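Local coordinates for protein LRA-12 (Uncultured bacterium, PDB 5AEB) that is a class B3 metallo-beta-lactamase with two zinc ions in its active site, and probably hydrolyses beta-lactam antibiotics, carbapenems among them, at residues Lys78-Thr83 against Ala94-Ile99; His141-Ile146 against Tyr208-Gln213; Pro159-Gly164 against Thr188-Lys193; Arg177-Leu182 against Ser247-Lys252. All coordinates share one frame; numbering follows the deposited sequence.

Contact 1 of 4, residues Lys78-Thr83 against Ala94-Ile99; sequences KILLTT and AEIKKI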
# COMPACT_ATOMS: atom_id res chain seq x y z
N LYS A 78 -11.06 -6.53 10.62
CA LYS A 78 -10.30 -7.04 11.77
C LYS A 78 -8.88 -6.53 11.81
O LYS A 78 -8.30 -6.36 12.88
CB LYS A 78 -10.26 -8.56 11.78
CG LYS A 78 -11.55 -9.31 12.04
CD LYS A 78 -12.38 -8.81 13.22
CE LYS A 78 -13.57 -9.75 13.40
NZ LYS A 78 -14.91 -9.05 13.50
N ILE A 79 -8.32 -6.28 10.62
CA ILE A 79 -6.92 -5.94 10.44
C ILE A 79 -6.77 -4.78 9.44
O ILE A 79 -7.48 -4.73 8.43
CB ILE A 79 -6.05 -7.15 10.02
CG1 ILE A 79 -6.18 -8.29 11.06
CG2 ILE A 79 -4.59 -6.72 9.82
CD1 ILE A 79 -5.36 -9.54 10.76
N LEU A 80 -5.91 -3.84 9.81
CA LEU A 80 -5.50 -2.71 8.98
C LEU A 80 -4.00 -2.83 8.70
O LEU A 80 -3.19 -3.00 9.64
CB LEU A 80 -5.78 -1.38 9.72
CG LEU A 80 -7.23 -1.16 10.19
CD1 LEU A 80 -7.34 0.07 11.06
CD2 LEU A 80 -8.19 -1.10 9.00
N LEU A 81 -3.65 -2.73 7.43
CA LEU A 81 -2.26 -2.71 6.99
C LEU A 81 -1.95 -1.48 6.13
O LEU A 81 -2.87 -0.85 5.59
CB LEU A 81 -1.95 -3.98 6.19
CG LEU A 81 -2.24 -5.33 6.88
CD1 LEU A 81 -2.12 -6.47 5.88
CD2 LEU A 81 -1.28 -5.52 8.05
N THR A 82 -0.67 -1.15 5.99
CA THR A 82 -0.25 -0.17 5.01
C THR A 82 1.05 -0.58 4.36
O THR A 82 1.87 -1.24 4.98
CB THR A 82 -0.11 1.28 5.59
OG1 THR A 82 0.22 2.23 4.54
CG2 THR A 82 0.99 1.34 6.68
N THR A 83 1.26 -0.17 3.11
CA THR A 83 2.53 -0.42 2.43
C THR A 83 3.60 0.67 2.69
O THR A 83 4.76 0.52 2.25
CB THR A 83 2.29 -0.53 0.93
OG1 THR A 83 1.55 0.63 0.50
CG2 THR A 83 1.44 -1.81 0.64
N ALA A 94 -6.24 6.59 10.93
CA ALA A 94 -6.68 6.84 12.31
C ALA A 94 -8.20 6.76 12.43
O ALA A 94 -8.72 6.12 13.34
CB ALA A 94 -6.16 8.17 12.83
N GLU A 95 -8.91 7.37 11.49
CA GLU A 95 -10.36 7.39 11.50
C GLU A 95 -10.96 5.99 11.28
O GLU A 95 -11.92 5.60 11.96
CB GLU A 95 -10.85 8.33 10.44
CG GLU A 95 -12.35 8.27 10.23
CD GLU A 95 -12.88 9.48 9.48
OE1 GLU A 95 -12.07 10.33 9.02
OE2 GLU A 95 -14.13 9.58 9.35
N ILE A 96 -10.39 5.24 10.33
CA ILE A 96 -10.91 3.91 10.06
C ILE A 96 -10.61 2.99 11.23
O ILE A 96 -11.42 2.13 11.58
CB ILE A 96 -10.42 3.38 8.69
CG1 ILE A 96 -11.29 4.02 7.62
CG2 ILE A 96 -10.56 1.87 8.57
CD1 ILE A 96 -10.52 4.26 6.34
N LYS A 97 -9.48 3.20 11.88
CA LYS A 97 -9.15 2.38 13.01
C LYS A 97 -10.09 2.70 14.16
O LYS A 97 -10.49 1.79 14.92
CB LYS A 97 -7.70 2.58 13.44
CG LYS A 97 -7.27 1.57 14.48
CD LYS A 97 -5.90 1.89 15.06
CE LYS A 97 -5.59 0.89 16.14
NZ LYS A 97 -4.64 1.50 17.10
N LYS A 98 -10.41 3.99 14.32
CA LYS A 98 -11.30 4.39 15.40
C LYS A 98 -12.64 3.73 15.28
O LYS A 98 -13.15 3.16 16.24
CB LYS A 98 -11.46 5.91 15.45
CG LYS A 98 -10.37 6.55 16.26
CD LYS A 98 -10.34 8.02 15.86
CE LYS A 98 -9.57 8.81 16.86
NZ LYS A 98 -10.56 9.12 17.89
N ILE A 99 -13.19 3.79 14.07
CA ILE A 99 -14.54 3.33 13.78
C ILE A 99 -14.65 1.80 13.79
O ILE A 99 -15.60 1.25 14.32
CB ILE A 99 -15.03 3.87 12.40
CG1 ILE A 99 -15.26 5.37 12.48
CG2 ILE A 99 -16.31 3.15 11.97
CD1 ILE A 99 -15.32 6.07 11.14

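Contact 2 of 4, residues His141-Ile146 against Tyr208-Gln213; sequences HDKDTI and YAYTLQ. With CO (cobalt (II) ion), chain G.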
# COMPACT_ATOMS: atom_id res chain seq x y z
N HIS A 141 8.06 -7.44 11.31
CA HIS A 141 9.41 -7.51 10.76
C HIS A 141 9.35 -8.26 9.47
O HIS A 141 8.37 -8.98 9.21
CB HIS A 141 10.36 -8.25 11.74
CG HIS A 141 10.16 -7.85 13.20
ND1 HIS A 141 9.36 -8.56 14.04
CD2 HIS A 141 10.65 -6.78 13.93
CE1 HIS A 141 9.34 -7.96 15.25
NE2 HIS A 141 10.14 -6.87 15.19
N ASP A 142 10.40 -8.09 8.67
CA ASP A 142 10.60 -8.84 7.43
C ASP A 142 10.18 -10.30 7.53
O ASP A 142 10.69 -11.03 8.37
CB ASP A 142 12.08 -8.80 6.97
CG ASP A 142 12.24 -9.24 5.51
OD1 ASP A 142 11.38 -8.98 4.66
OD2 ASP A 142 13.26 -9.85 5.18
N LYS A 143 9.25 -10.69 6.66
CA LYS A 143 8.77 -12.07 6.55
C LYS A 143 7.80 -12.55 7.65
O LYS A 143 7.40 -13.72 7.63
CB LYS A 143 9.96 -13.04 6.31
CG LYS A 143 10.55 -12.87 4.91
CD LYS A 143 11.98 -13.37 4.79
CE LYS A 143 12.57 -13.01 3.41
NZ LYS A 143 13.92 -12.37 3.59
N ASP A 144 7.37 -11.67 8.56
CA ASP A 144 6.29 -11.98 9.49
C ASP A 144 5.01 -12.28 8.69
O ASP A 144 4.80 -11.75 7.56
CB ASP A 144 6.03 -10.85 10.52
CG ASP A 144 7.05 -10.83 11.67
OD1 ASP A 144 7.91 -11.73 11.75
OD2 ASP A 144 7.02 -9.90 12.49
N THR A 145 4.17 -13.13 9.25
CA THR A 145 2.95 -13.52 8.56
C THR A 145 1.74 -12.98 9.31
O THR A 145 1.77 -12.79 10.54
CB THR A 145 2.84 -15.04 8.38
OG1 THR A 145 2.53 -15.64 9.64
CG2 THR A 145 4.15 -15.64 7.86
N ILE A 146 0.69 -12.67 8.57
CA ILE A 146 -0.54 -12.18 9.15
C ILE A 146 -1.60 -13.14 8.65
O ILE A 146 -1.84 -13.25 7.44
CB ILE A 146 -0.83 -10.74 8.69
CG1 ILE A 146 0.31 -9.80 9.06
CG2 ILE A 146 -2.15 -10.26 9.30
CD1 ILE A 146 0.66 -8.84 7.95
N TYR A 208 17.44 1.05 -0.62
CA TYR A 208 17.03 0.97 -2.03
C TYR A 208 17.72 -0.19 -2.76
O TYR A 208 17.05 -0.95 -3.45
CB TYR A 208 17.27 2.28 -2.77
CG TYR A 208 16.16 3.30 -2.59
CD1 TYR A 208 14.97 3.16 -3.29
CD2 TYR A 208 16.29 4.38 -1.72
CE1 TYR A 208 13.94 4.05 -3.15
CE2 TYR A 208 15.25 5.29 -1.57
CZ TYR A 208 14.07 5.10 -2.29
OH TYR A 208 12.99 5.95 -2.20
N ALA A 209 19.04 -0.36 -2.56
CA ALA A 209 19.77 -1.44 -3.24
C ALA A 209 19.17 -2.79 -2.87
O ALA A 209 18.95 -3.63 -3.74
CB ALA A 209 21.27 -1.40 -2.93
N TYR A 210 18.88 -2.97 -1.57
CA TYR A 210 18.31 -4.19 -1.03
C TYR A 210 16.90 -4.41 -1.63
O TYR A 210 16.59 -5.49 -2.12
CB TYR A 210 18.21 -4.16 0.50
CG TYR A 210 17.35 -5.28 1.06
CD1 TYR A 210 17.87 -6.57 1.20
CD2 TYR A 210 16.01 -5.07 1.37
CE1 TYR A 210 17.08 -7.61 1.67
CE2 TYR A 210 15.21 -6.10 1.85
CZ TYR A 210 15.76 -7.38 1.98
OH TYR A 210 14.98 -8.42 2.46
N THR A 211 16.09 -3.37 -1.61
CA THR A 211 14.72 -3.50 -2.10
C THR A 211 14.67 -3.86 -3.59
O THR A 211 13.99 -4.82 -3.97
CB THR A 211 13.88 -2.25 -1.77
OG1 THR A 211 13.75 -2.15 -0.35
CG2 THR A 211 12.48 -2.33 -2.38
N LEU A 212 15.36 -3.09 -4.43
CA LEU A 212 15.41 -3.35 -5.87
C LEU A 212 15.78 -4.82 -6.20
O LEU A 212 15.07 -5.50 -6.95
CB LEU A 212 16.37 -2.38 -6.56
CG LEU A 212 15.80 -0.98 -6.58
CD1 LEU A 212 16.94 0.02 -6.67
CD2 LEU A 212 14.81 -0.81 -7.74
N GLN A 213 16.87 -5.29 -5.60
CA GLN A 213 17.28 -6.69 -5.71
C GLN A 213 16.21 -7.70 -5.20
O GLN A 213 15.84 -8.64 -5.92
CB GLN A 213 18.63 -6.86 -4.98
CG GLN A 213 19.04 -8.30 -4.76
CD GLN A 213 19.80 -8.89 -5.93
OE1 GLN A 213 20.07 -10.10 -5.96
NE2 GLN A 213 20.16 -8.04 -6.91
CO CO G . 10.68 -5.35 16.40
O HOH W 1 12.39 -8.09 2.12

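Contact 3 of 4, residues Pro159-Gly164 against Thr188-Lys193; sequences PGHTKG and TIVIEK. With ZN (zinc ion), chain D.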
# COMPACT_ATOMS: atom_id res chain seq x y z
N PRO A 159 12.34 -1.37 2.28
CA PRO A 159 12.58 0.02 2.65
C PRO A 159 13.11 0.90 1.54
O PRO A 159 13.62 0.41 0.52
CB PRO A 159 13.60 -0.08 3.81
CG PRO A 159 14.38 -1.30 3.45
CD PRO A 159 13.31 -2.26 2.96
N GLY A 160 12.99 2.20 1.75
CA GLY A 160 13.65 3.18 0.89
C GLY A 160 12.68 4.30 0.63
O GLY A 160 12.95 5.43 1.03
N HIS A 161 11.56 3.98 -0.03
CA HIS A 161 10.46 4.95 -0.18
C HIS A 161 10.13 5.53 1.18
O HIS A 161 10.02 6.76 1.32
CB HIS A 161 9.22 4.34 -0.81
CG HIS A 161 8.12 5.36 -1.12
ND1 HIS A 161 8.12 6.10 -2.24
CD2 HIS A 161 6.98 5.74 -0.40
CE1 HIS A 161 7.06 6.92 -2.24
NE2 HIS A 161 6.35 6.69 -1.12
N THR A 162 9.95 4.64 2.17
CA THR A 162 9.93 5.04 3.56
C THR A 162 10.88 4.09 4.29
O THR A 162 11.33 3.08 3.72
CB THR A 162 8.50 5.08 4.21
OG1 THR A 162 7.93 3.76 4.26
CG2 THR A 162 7.60 5.98 3.46
N LYS A 163 11.23 4.43 5.53
CA LYS A 163 12.11 3.54 6.30
C LYS A 163 11.44 2.17 6.54
O LYS A 163 12.14 1.19 6.76
CB LYS A 163 12.51 4.19 7.62
CG LYS A 163 13.20 5.54 7.46
CD LYS A 163 13.71 6.04 8.80
CE LYS A 163 14.17 7.50 8.68
NZ LYS A 163 15.41 7.73 9.48
N GLY A 164 10.11 2.12 6.55
CA GLY A 164 9.39 0.87 6.76
C GLY A 164 8.45 0.49 5.61
O GLY A 164 7.51 -0.27 5.81
N THR A 188 9.96 3.94 -5.49
CA THR A 188 10.12 5.22 -6.08
C THR A 188 10.94 6.07 -5.10
O THR A 188 10.98 5.77 -3.90
CB THR A 188 8.75 5.85 -6.38
OG1 THR A 188 7.99 5.94 -5.17
CG2 THR A 188 7.97 4.98 -7.43
N ILE A 189 11.61 7.08 -5.63
CA ILE A 189 12.41 7.99 -4.84
C ILE A 189 11.68 9.32 -4.68
O ILE A 189 11.20 9.93 -5.66
CB ILE A 189 13.80 8.22 -5.46
CG1 ILE A 189 14.56 6.88 -5.51
CG2 ILE A 189 14.57 9.32 -4.73
CD1 ILE A 189 15.80 6.94 -6.37
N VAL A 190 11.62 9.76 -3.44
CA VAL A 190 10.79 10.88 -3.06
C VAL A 190 11.63 12.17 -3.00
O VAL A 190 11.10 13.26 -3.18
CB VAL A 190 10.09 10.54 -1.71
CG1 VAL A 190 9.71 11.79 -0.92
CG2 VAL A 190 8.87 9.68 -1.96
N ILE A 191 12.92 12.03 -2.74
CA ILE A 191 13.82 13.18 -2.58
C ILE A 191 14.32 13.73 -3.91
O ILE A 191 14.41 13.02 -4.91
CB ILE A 191 15.03 12.86 -1.67
CG1 ILE A 191 15.46 11.39 -1.82
CG2 ILE A 191 14.65 13.13 -0.22
CD1 ILE A 191 16.92 11.16 -2.15
N GLU A 192 14.66 15.01 -3.92
CA GLU A 192 15.22 15.62 -5.13
C GLU A 192 16.74 15.61 -5.14
O GLU A 192 17.35 15.81 -6.17
CB GLU A 192 14.64 17.03 -5.33
CG GLU A 192 13.16 16.99 -5.66
CD GLU A 192 12.41 18.26 -5.27
OE1 GLU A 192 12.51 18.70 -4.10
OE2 GLU A 192 11.72 18.82 -6.15
N LYS A 193 17.35 15.37 -3.98
CA LYS A 193 18.81 15.39 -3.84
C LYS A 193 19.45 14.00 -3.89
O LYS A 193 18.75 12.98 -4.00
CB LYS A 193 19.22 16.16 -2.57
CG LYS A 193 18.72 15.57 -1.25
CD LYS A 193 19.11 16.46 -0.06
CE LYS A 193 18.09 17.56 0.18
NZ LYS A 193 18.67 18.75 0.88
ZN ZN D . 4.94 7.59 -0.53
O HOH W 2 3.40 8.09 -1.48

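Contact 4 of 4, residues Arg177-Leu182 against Ser247-Lys252; sequences RSYRIL and SFMDRK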
# COMPACT_ATOMS: atom_id res chain seq x y z
N ARG A 177 -9.33 -21.51 -9.59
CA ARG A 177 -7.90 -21.32 -9.52
C ARG A 177 -7.41 -20.50 -8.31
O ARG A 177 -8.12 -19.62 -7.80
CB ARG A 177 -7.42 -20.66 -10.83
CG ARG A 177 -6.00 -20.19 -10.80
CD ARG A 177 -5.46 -19.89 -12.18
NE ARG A 177 -4.08 -19.45 -12.03
CZ ARG A 177 -3.33 -18.98 -13.02
NH1 ARG A 177 -3.83 -18.86 -14.24
NH2 ARG A 177 -2.10 -18.60 -12.77
N SER A 178 -6.19 -20.83 -7.90
CA SER A 178 -5.45 -20.14 -6.87
C SER A 178 -4.44 -19.13 -7.51
O SER A 178 -3.90 -19.38 -8.60
CB SER A 178 -4.76 -21.19 -5.98
OG SER A 178 -4.18 -20.63 -4.82
N TYR A 179 -4.27 -17.97 -6.88
CA TYR A 179 -3.37 -16.90 -7.37
C TYR A 179 -2.43 -16.42 -6.27
O TYR A 179 -2.83 -16.21 -5.12
CB TYR A 179 -4.14 -15.69 -7.87
CG TYR A 179 -5.08 -15.95 -9.01
CD1 TYR A 179 -4.62 -15.90 -10.31
CD2 TYR A 179 -6.43 -16.25 -8.78
CE1 TYR A 179 -5.47 -16.13 -11.38
CE2 TYR A 179 -7.29 -16.50 -9.85
CZ TYR A 179 -6.80 -16.43 -11.14
OH TYR A 179 -7.60 -16.65 -12.24
N ARG A 180 -1.17 -16.23 -6.65
CA ARG A 180 -0.20 -15.65 -5.75
C ARG A 180 -0.18 -14.14 -6.03
O ARG A 180 0.17 -13.70 -7.12
CB ARG A 180 1.15 -16.35 -6.00
CG ARG A 180 2.37 -15.69 -5.40
CD ARG A 180 2.46 -15.84 -3.89
NE ARG A 180 2.25 -17.21 -3.42
CZ ARG A 180 3.21 -18.07 -3.08
NH1 ARG A 180 4.48 -17.72 -3.17
NH2 ARG A 180 2.87 -19.28 -2.65
N ILE A 181 -0.60 -13.34 -5.06
CA ILE A 181 -0.73 -11.90 -5.25
C ILE A 181 0.39 -11.15 -4.51
O ILE A 181 0.63 -11.44 -3.35
CB ILE A 181 -2.07 -11.41 -4.66
CG1 ILE A 181 -3.27 -12.24 -5.20
CG2 ILE A 181 -2.21 -9.90 -4.86
CD1 ILE A 181 -3.80 -11.74 -6.53
N LEU A 182 1.06 -10.23 -5.20
CA LEU A 182 1.95 -9.23 -4.59
C LEU A 182 1.28 -7.87 -4.53
O LEU A 182 0.92 -7.28 -5.57
CB LEU A 182 3.23 -9.07 -5.40
CG LEU A 182 4.31 -8.07 -4.96
CD1 LEU A 182 4.86 -8.40 -3.58
CD2 LEU A 182 5.42 -8.08 -5.99
N SER A 247 -6.24 -10.13 -16.44
CA SER A 247 -5.82 -8.82 -16.89
C SER A 247 -4.79 -8.16 -15.96
O SER A 247 -4.13 -7.17 -16.33
CB SER A 247 -7.00 -7.90 -17.18
OG SER A 247 -8.01 -8.05 -16.20
N PHE A 248 -4.60 -8.76 -14.78
CA PHE A 248 -3.63 -8.29 -13.81
C PHE A 248 -2.33 -9.11 -13.79
O PHE A 248 -1.42 -8.83 -13.01
CB PHE A 248 -4.30 -8.17 -12.43
CG PHE A 248 -5.36 -7.11 -12.37
CD1 PHE A 248 -5.01 -5.77 -12.24
CD2 PHE A 248 -6.70 -7.45 -12.51
CE1 PHE A 248 -6.00 -4.80 -12.22
CE2 PHE A 248 -7.69 -6.49 -12.48
CZ PHE A 248 -7.34 -5.16 -12.36
N MET A 249 -2.26 -10.11 -14.67
CA MET A 249 -1.04 -10.86 -14.87
C MET A 249 -0.16 -10.06 -15.83
O MET A 249 -0.53 -9.85 -16.99
CB MET A 249 -1.35 -12.26 -15.38
CG MET A 249 -2.06 -13.17 -14.36
SD MET A 249 -2.38 -14.83 -15.06
CE MET A 249 -3.29 -15.52 -13.67
N ASP A 250 0.99 -9.58 -15.34
CA ASP A 250 1.76 -8.56 -16.09
C ASP A 250 3.19 -8.49 -15.57
O ASP A 250 3.63 -7.46 -15.05
CB ASP A 250 1.04 -7.18 -15.97
CG ASP A 250 1.74 -6.06 -16.75
OD1 ASP A 250 2.41 -6.34 -17.77
OD2 ASP A 250 1.63 -4.87 -16.33
N ARG A 251 3.91 -9.60 -15.71
CA ARG A 251 5.27 -9.62 -15.30
C ARG A 251 6.13 -8.58 -16.03
O ARG A 251 6.94 -7.90 -15.39
CB ARG A 251 5.85 -11.03 -15.42
CG ARG A 251 7.26 -11.17 -14.88
CD ARG A 251 7.35 -10.87 -13.40
NE ARG A 251 8.74 -10.54 -13.05
CZ ARG A 251 9.32 -10.86 -11.90
NH1 ARG A 251 8.65 -11.51 -10.94
NH2 ARG A 251 10.58 -10.50 -11.69
N LYS A 252 5.91 -8.41 -17.34
CA LYS A 252 6.64 -7.40 -18.13
C LYS A 252 6.45 -6.01 -17.53
O LYS A 252 7.43 -5.27 -17.39
CB LYS A 252 6.23 -7.38 -19.62
CG LYS A 252 7.21 -6.57 -20.48
CD LYS A 252 6.91 -6.56 -21.97
CE LYS A 252 5.49 -6.10 -22.24
NZ LYS A 252 5.26 -4.72 -21.78

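Contact 1 of 4, residues Lys78-Thr83 against Ala94-Ile99
Leu80 turns its CG anti to its own carbonyl carbon (chi1 -55°), and with chi2 near 180° the two methyls spread like a fork toward helix 93-100. One prong, CD1, runs into Lys97; the other, CD2, meets Ile96. The strand residue thus sits against two consecutive residues of the helix, and it does so through aliphatic carbon alone, since no hydrogen bond joins the segments.

The tighter half is at Lys97, where Leu80 CD1 lies 3.5 Å from Lys97 CB, closer than ordinary van der Waals spacing. The same methyl is 3.7 Å from Lys97 CG, so the root of the lysine serves as an apolar wall. Lys97 places CG anti to its backbone N (chi1 -171°), and from there the chain runs out extended, carrying NZ away from the strand to a hydrogen bond with the carbonyl O of Ile135. On the other prong, Leu80 CD2 approaches Ile96 CG2 at 3.8 Å. The CG1 branch of Ile96 leads away from the strand, and the residue also packs on Ile51 of the neighbouring strand 48-52 and on Ile63 of helix 60-69.

Strand 77-81 lies parallel to strand 103-107, with backbone hydrogen bonds from Leu80 to Lys103 and Met105, and helix 93-100 comes between the two in sequence. The connection also carries the zinc ligands Gln84, His86, Asp88 and His89. This is a beta-alpha-beta crossover in the parallel part of the seven-stranded sheet of the metallo-beta-lactamase fold.

Contact 2 of 4, residues His141-Ile146 against Tyr208-Gln213
Tyr210 reaches out from helix 204-216 with its hydroxyl foremost and meets Asp142 on the turn ahead of strand 145-148. Both side chains leave the backbone with CG anti to N (chi1 168° for the tyrosine), and they approach from opposite directions, with the carboxylate plane standing 83° from the ring plane. The direct approach is loose: Tyr210 OH lies 3.5 Å from Asp142 OD2. What joins them is a water. It accepts from Tyr210 OH at 2.6 Å and donates to Asp142 OD1 at 2.9 Å, making a polar bridge at the surface.

The two carboxylate oxygens have different duties. Asp142 OD1 takes the water and also the backbone N-H of His157, which ties the turn to the end of strand 151-157. Asp142 OD2 holds a salt bridge with Lys143 NZ at 3.1 Å, met on the syn side but tilted out of the carboxylate plane. The ammonium group also lies on the tyrosine's side, with Lys143 NZ 4.2 Å from Tyr210 OH.

Residues 141-144 form a type II beta turn, with Lys143 at positive phi. The backbone bond from Asp144 N to His141 O closes it, and Asp144 OD2 accepts from both His141 N and His141 ND1, the two donors coming from the same face of the carboxylate. Held this way, His141 turns NE2 to the cobalt ion at 2.0 Å, with Glu108 as a further ligand. A surface water bridge joins helix 204-216 to this cobalt-binding type II turn, which leads into strand 145-148, the edge strand of the five-stranded sheet.

Contact 3 of 4, residues Pro159-Gly164 against Thr188-Lys193
The imidazole of His161 has the carbonyl O of Thr188 at its edge, in the ring plane, while Thr188 OG1 and Val190 CG2 approach the ring obliquely; the ring of His86 meets it as well, with planes about 65° apart. This is the first zinc site of the class B3 metallo-beta-lactamase, where Gln84, His86 and His161 bind one zinc ion and a water stands 1.9 Å from the metal.

His161 keeps CG anti to its backbone N (chi1 -173°), which carries the ring alongside Thr188 and points NE2 at the metal, 1.8 Å away. At the ring's other nitrogen, His161 ND1 makes a weak hydrogen bond to Thr188 O, 3.3 Å long, though fairly straight at 157°. Such a second-shell acceptor tends to fix the ring's rotation and may make NE2 a better zinc donor. Thr188 O also takes the hydroxyl of Tyr208 from helix 204-216. Just before the histidine, Gly160 adopts backbone angles that favour glycine.

Val190 crosses the ring at about a right angle, its CG2 methyl resting 3.3 Å from His161 CE1.

Contact 4 of 4, residues Arg177-Leu182 against Ser247-Lys252
Met249 is the residue of 247-252 that carries this contact, following a short 3-10 turn with its chain extended beyond CG (chi2 -180°, chi3 -176°) so that the terminal methyl arrives at Arg177 and Tyr179 together. CE lies over one face of the Arg177 guanidinium, 3.0 Å above its plane and 3.4 Å from NH2, offset toward the rim. The same methyl meets the Tyr179 ring at its edge, in plane, 3.2 Å from CE1; both approaches are tight. Arg177 runs extended past the tyrosine, its CG 3.9 Å above one ring face, while Tyr179 CE1 shares the methyl's side of the guanidinium.

Asp250 comes next and is the N-cap of helix 251-267: its OD1 accepts from Gly253 N, its OD2 forms a salt bridge with Lys236, and its carbonyl O takes Trp223 NE1. Arg251, in the first turn of that helix, reaches the carbonyls of Lys216 and Leu218, at and just beyond the end of helix 204-216.

Far from the zinc ions, this is peripheral packing of the alpha-beta/beta-alpha sandwich, joining the start of strand 178-184 in the five-stranded sheet to the connection that enters the C-terminal helix.

Contact 1 comes first along the chain and belongs to the seven-stranded sheet, whereas contacts 2 and 4 draw on strands of the five-stranded one. One place where the two sheets pack together is Ile79 and Leu81 against Ile146, joining contact 1 to contact 2 although their centres lie 22 Å apart. Contact 3 falls, in sequence, between the two segments of contact 2, and their centres are 15 Å apart: helix 204-216 sends Tyr208 and Thr211 to the backbone oxygens of Thr188 and Pro159. The zinc-binding loop 159-164 is thus braced by helix 204-216. Contact 4 alternates with contacts 2 and 3 along the chain, touches none of the others and lies at the periphery, its centre about 26 Å from that of contact 3.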